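Local structure of beta-fructofuranosidase (Bifidobacterium adolescentis, 6NOB) at residues Val524-Asp529 and Gly622-Val627; Asp529-Met534 and Gln553-Val558. The protein probably hydrolyses terminal beta-D-fructofuranoside residues of sugars such as sucrose, as a glycoside hydrolase of family 32. One frame throughout, in Å; residues are numbered along the deposited sequence.

Contact 1. Residues Val524-Asp529 and Gly622-Val627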
# COMPACT_ATOMS: atom_id res chain seq x y z
N VAL A 524 0.03 -26.97 2.70
CA VAL A 524 -0.80 -28.16 2.62
C VAL A 524 -0.79 -28.66 1.18
O VAL A 524 -0.97 -27.88 0.24
CB VAL A 524 -2.25 -27.87 3.08
CG1 VAL A 524 -3.08 -29.15 3.05
CG2 VAL A 524 -2.24 -27.26 4.47
N HIS A 525 -0.59 -29.97 1.01
CA HIS A 525 -0.58 -30.62 -0.29
C HIS A 525 -1.78 -31.55 -0.40
O HIS A 525 -1.92 -32.49 0.39
CB HIS A 525 0.72 -31.39 -0.51
CG HIS A 525 1.89 -30.52 -0.82
ND1 HIS A 525 2.07 -29.93 -2.05
CD2 HIS A 525 2.94 -30.13 -0.06
CE1 HIS A 525 3.19 -29.22 -2.04
NE2 HIS A 525 3.73 -29.32 -0.84
N LEU A 526 -2.64 -31.29 -1.38
CA LEU A 526 -3.83 -32.09 -1.63
C LEU A 526 -3.58 -33.03 -2.80
O LEU A 526 -2.89 -32.67 -3.76
CB LEU A 526 -5.04 -31.21 -1.91
CG LEU A 526 -5.39 -30.19 -0.82
CD1 LEU A 526 -6.44 -29.21 -1.32
CD2 LEU A 526 -5.87 -30.89 0.44
N ALA A 527 -4.14 -34.24 -2.72
CA ALA A 527 -3.89 -35.28 -3.70
C ALA A 527 -4.94 -35.33 -4.81
O ALA A 527 -4.76 -36.08 -5.77
CB ALA A 527 -3.82 -36.65 -3.02
N ASP A 528 -6.02 -34.56 -4.70
CA ASP A 528 -7.14 -34.69 -5.62
C ASP A 528 -7.91 -33.38 -5.65
O ASP A 528 -7.48 -32.37 -5.07
CB ASP A 528 -8.03 -35.87 -5.22
CG ASP A 528 -8.32 -35.89 -3.73
OD1 ASP A 528 -8.89 -34.91 -3.22
OD2 ASP A 528 -7.95 -36.89 -3.07
N ASP A 529 -9.06 -33.39 -6.33
CA ASP A 529 -9.92 -32.22 -6.46
C ASP A 529 -11.19 -32.34 -5.63
O ASP A 529 -12.19 -31.68 -5.94
CB ASP A 529 -10.26 -31.99 -7.93
CG ASP A 529 -10.50 -30.54 -8.25
OD1 ASP A 529 -9.55 -29.74 -8.12
OD2 ASP A 529 -11.64 -30.19 -8.62
N GLY A 622 -11.28 -36.10 -0.01
CA GLY A 622 -10.20 -36.82 -0.67
C GLY A 622 -9.07 -37.11 0.29
O GLY A 622 -9.28 -37.34 1.49
N LYS A 623 -7.85 -37.09 -0.24
CA LYS A 623 -6.67 -37.40 0.56
C LYS A 623 -5.80 -36.16 0.73
O LYS A 623 -5.63 -35.38 -0.21
CB LYS A 623 -5.85 -38.52 -0.09
CG LYS A 623 -4.65 -38.96 0.75
CD LYS A 623 -3.48 -39.40 -0.12
CE LYS A 623 -2.38 -40.06 0.71
NZ LYS A 623 -1.74 -41.19 -0.01
N ILE A 624 -5.26 -35.99 1.93
CA ILE A 624 -4.28 -34.96 2.23
C ILE A 624 -2.90 -35.62 2.20
O ILE A 624 -2.64 -36.56 2.96
CB ILE A 624 -4.55 -34.29 3.59
CG1 ILE A 624 -5.92 -33.60 3.58
CG2 ILE A 624 -3.45 -33.29 3.93
CD1 ILE A 624 -6.61 -33.60 4.93
N ASP A 625 -2.03 -35.13 1.32
CA ASP A 625 -0.72 -35.75 1.16
C ASP A 625 0.23 -35.35 2.29
O ASP A 625 0.92 -36.20 2.86
CB ASP A 625 -0.12 -35.39 -0.20
CG ASP A 625 -0.58 -36.32 -1.31
OD1 ASP A 625 -0.93 -37.48 -1.02
OD2 ASP A 625 -0.59 -35.88 -2.48
N ALA A 626 0.29 -34.06 2.62
CA ALA A 626 1.25 -33.59 3.61
C ALA A 626 0.76 -32.27 4.20
O ALA A 626 0.01 -31.53 3.57
CB ALA A 626 2.64 -33.42 3.00
N VAL A 627 1.21 -32.00 5.43
CA VAL A 627 0.91 -30.76 6.13
C VAL A 627 2.19 -30.25 6.78
O VAL A 627 2.79 -30.95 7.61
CB VAL A 627 -0.19 -30.95 7.20
CG1 VAL A 627 -0.28 -29.71 8.09
CG2 VAL A 627 -1.53 -31.24 6.54
O HOH W 1 -7.86 -33.62 -1.23
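Lys623 O takes two donors, the backbone N of Ala527 at 3.1 Å and a water that also donates to Asp528 OD1. This is the end of an antiparallel pair, strand 519-526 beside 624-632, in one sheet of the C-terminal beta sandwich of family 32 enzymes. Further in, a classic beta bulge interrupts the pairing: Asp625 and Ala626 both face His525. The backbone N of His525 reaches Ala626 O in a nearly straight bond (3.1 Å, 173°), while the His525 carbonyl O receives Asp625 N at 2.8 Å with a more bent N-H (145°). On the inner face of the sheet, Val524 CG1 touches Ile624 CG2 at 4.2 Å, and Leu526 lies beside Ile624, pointing the same way, with Leu526 CD2 against Ile624 CG1. Ile618 of the opposing sheet packs on Val524, Ile624 and Val627. Just past the strand end, Ala527 CB points toward the partner segment and sits 3.4 Å from Asp625 OD2. Next, Asp528 takes over as acceptor. Its CG stands between the backbone N and the carbonyl carbon (chi1 45°), and while OD1 also accepts Ala530 N, Asp528 OD2 receives Lys623 N through its syn lone pair, 2.8 Å away.

Contact 2. Residues Asp529-Met534 and Gln553-Val558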
# COMPACT_ATOMS: atom_id res chain seq x y z
N ASP A 529 -9.06 -33.39 -6.33
CA ASP A 529 -9.92 -32.22 -6.46
C ASP A 529 -11.19 -32.34 -5.63
O ASP A 529 -12.19 -31.68 -5.94
CB ASP A 529 -10.26 -31.99 -7.93
CG ASP A 529 -10.50 -30.54 -8.25
OD1 ASP A 529 -9.55 -29.74 -8.12
OD2 ASP A 529 -11.64 -30.19 -8.62
N ALA A 530 -11.17 -33.16 -4.58
CA ALA A 530 -12.36 -33.43 -3.80
C ALA A 530 -12.71 -32.24 -2.91
O ALA A 530 -11.90 -31.33 -2.68
CB ALA A 530 -12.17 -34.69 -2.95
N ASP A 531 -13.94 -32.25 -2.39
CA ASP A 531 -14.39 -31.21 -1.47
C ASP A 531 -13.50 -31.19 -0.23
O ASP A 531 -13.12 -32.24 0.30
CB ASP A 531 -15.84 -31.45 -1.08
CG ASP A 531 -16.82 -31.03 -2.16
OD1 ASP A 531 -16.36 -30.63 -3.25
OD2 ASP A 531 -18.04 -31.10 -1.91
N ALA A 532 -13.18 -29.99 0.23
CA ALA A 532 -12.29 -29.83 1.37
C ALA A 532 -12.58 -28.52 2.07
O ALA A 532 -13.16 -27.59 1.49
CB ALA A 532 -10.82 -29.90 0.95
N ILE A 533 -12.17 -28.44 3.34
CA ILE A 533 -12.40 -27.26 4.17
C ILE A 533 -11.19 -27.05 5.06
O ILE A 533 -10.64 -28.00 5.63
CB ILE A 533 -13.69 -27.41 5.00
CG1 ILE A 533 -13.89 -26.19 5.91
CG2 ILE A 533 -13.68 -28.69 5.82
CD1 ILE A 533 -15.34 -25.80 6.09
N MET A 534 -10.75 -25.79 5.17
CA MET A 534 -9.64 -25.41 6.04
C MET A 534 -10.10 -24.24 6.91
O MET A 534 -10.28 -23.13 6.41
CB MET A 534 -8.40 -25.03 5.22
CG MET A 534 -7.64 -26.22 4.66
SD MET A 534 -6.30 -25.75 3.54
CE MET A 534 -5.15 -24.97 4.68
N GLN A 553 -12.38 -23.07 1.48
CA GLN A 553 -13.30 -24.18 1.25
C GLN A 553 -13.41 -24.45 -0.24
O GLN A 553 -13.56 -23.52 -1.03
CB GLN A 553 -14.68 -23.88 1.84
CG GLN A 553 -15.72 -24.94 1.57
CD GLN A 553 -16.94 -24.77 2.44
OE1 GLN A 553 -17.53 -25.75 2.90
NE2 GLN A 553 -17.33 -23.53 2.68
N ARG A 554 -13.33 -25.73 -0.61
CA ARG A 554 -13.53 -26.16 -1.98
C ARG A 554 -14.81 -26.98 -2.07
O ARG A 554 -15.02 -27.89 -1.26
CB ARG A 554 -12.34 -26.98 -2.49
CG ARG A 554 -12.50 -27.43 -3.93
CD ARG A 554 -11.20 -27.95 -4.51
NE ARG A 554 -10.73 -29.13 -3.80
CZ ARG A 554 -9.53 -29.67 -3.96
NH1 ARG A 554 -8.67 -29.14 -4.82
NH2 ARG A 554 -9.19 -30.75 -3.27
N THR A 555 -15.65 -26.65 -3.05
CA THR A 555 -16.92 -27.34 -3.23
C THR A 555 -17.18 -27.47 -4.72
O THR A 555 -17.28 -26.46 -5.43
CB THR A 555 -18.06 -26.57 -2.56
OG1 THR A 555 -17.78 -26.44 -1.16
CG2 THR A 555 -19.37 -27.31 -2.73
N ASP A 556 -17.27 -28.72 -5.20
CA ASP A 556 -17.51 -29.02 -6.60
C ASP A 556 -16.50 -28.31 -7.50
O ASP A 556 -16.85 -27.66 -8.49
CB ASP A 556 -18.95 -28.67 -7.00
CG ASP A 556 -19.98 -29.31 -6.09
OD1 ASP A 556 -19.72 -30.42 -5.58
OD2 ASP A 556 -21.05 -28.70 -5.88
N GLY A 557 -15.23 -28.43 -7.14
CA GLY A 557 -14.14 -27.91 -7.94
C GLY A 557 -13.84 -26.44 -7.77
O GLY A 557 -12.83 -25.97 -8.31
N VAL A 558 -14.68 -25.69 -7.06
CA VAL A 558 -14.49 -24.26 -6.87
C VAL A 558 -13.88 -24.03 -5.50
O VAL A 558 -14.46 -24.44 -4.48
CB VAL A 558 -15.81 -23.49 -7.03
CG1 VAL A 558 -15.57 -21.99 -6.83
CG2 VAL A 558 -16.42 -23.76 -8.40
O HOH W 2 -11.26 -27.85 -10.00
O HOH W 3 -14.47 -30.35 -4.82
O HOH W 4 -9.30 -27.38 -7.06
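Arg554 reaches across to Ala530 and Asp529 from strand 547-555, which forms a beta hairpin with 532-540; the contact lies at the hairpin's open end. Its backbone makes the hydrogen-bonded antiparallel pair with Ala532, N to O and O to N. Arg554 CB rests 4.1 Å from Ala532 O. CG is anti to the backbone N, and Arg554 CD comes 3.9 Å from Ala530 O. The bend at chi3 (63°) swings NE round to that carbonyl. Arg554 NE and NH2 grip Ala530 O side-on: NE at 2.7 Å stands well above the carbonyl plane, whereas NH2 at 2.8 Å lies in it, on a lone pair. Over one guanidinium face, toward its rim, sits Asp529 C. At the tip, Arg554 NH1 is 3.5 Å from Asp529 OD1, which lies well out of the guanidinium plane, a pairing of charges with no N-H aimed at the oxygen. A water links those two atoms instead; NH1 also donates to Val580 O, and OD1 has a firmer salt bridge with Arg581. Beyond Arg554 the chain makes a type I' turn, Thr555 to Val558. Asp531 OD1 receives Asp556 N of this turn at 2.9 Å, and one water donates to Asp529 O and Asp531 OD1 while accepting Gly557 N. Two carboxylates also come close, Asp531 OD2 to Asp556 OD1 at 4.1 Å. The cation thus holds a neutral carbonyl directionally and Asp529 by charge and a shared water, while Asp531 and Asp556 probably repel each other mildly, offset at Asp531 OD1 by the Asp556 N bond and the water.

Overall arrangement
The two contacts lie with centres about 11 Å apart at one end of the strands of the C-terminal beta sandwich, about 34 and 31 Å from the centre of the chain. Contact 1 belongs to the six-stranded sheet, contact 2 to the seven-stranded one. Strands 519-526 and 532-540 follow each other, so the connection through Asp529, common to both contacts, carries the chain from one sheet to the other. Contact 2 is nested inside the long loop that contact 1 closes, whose second segment comes 93 residues after the first. Between the sheets Val524 CG2 packs on Met534 CE, and Asp528 O probably accepts a weak hydrogen bond from Arg554 NH2, so the loop leaving the six-stranded sheet is probably linked to strand 547-555.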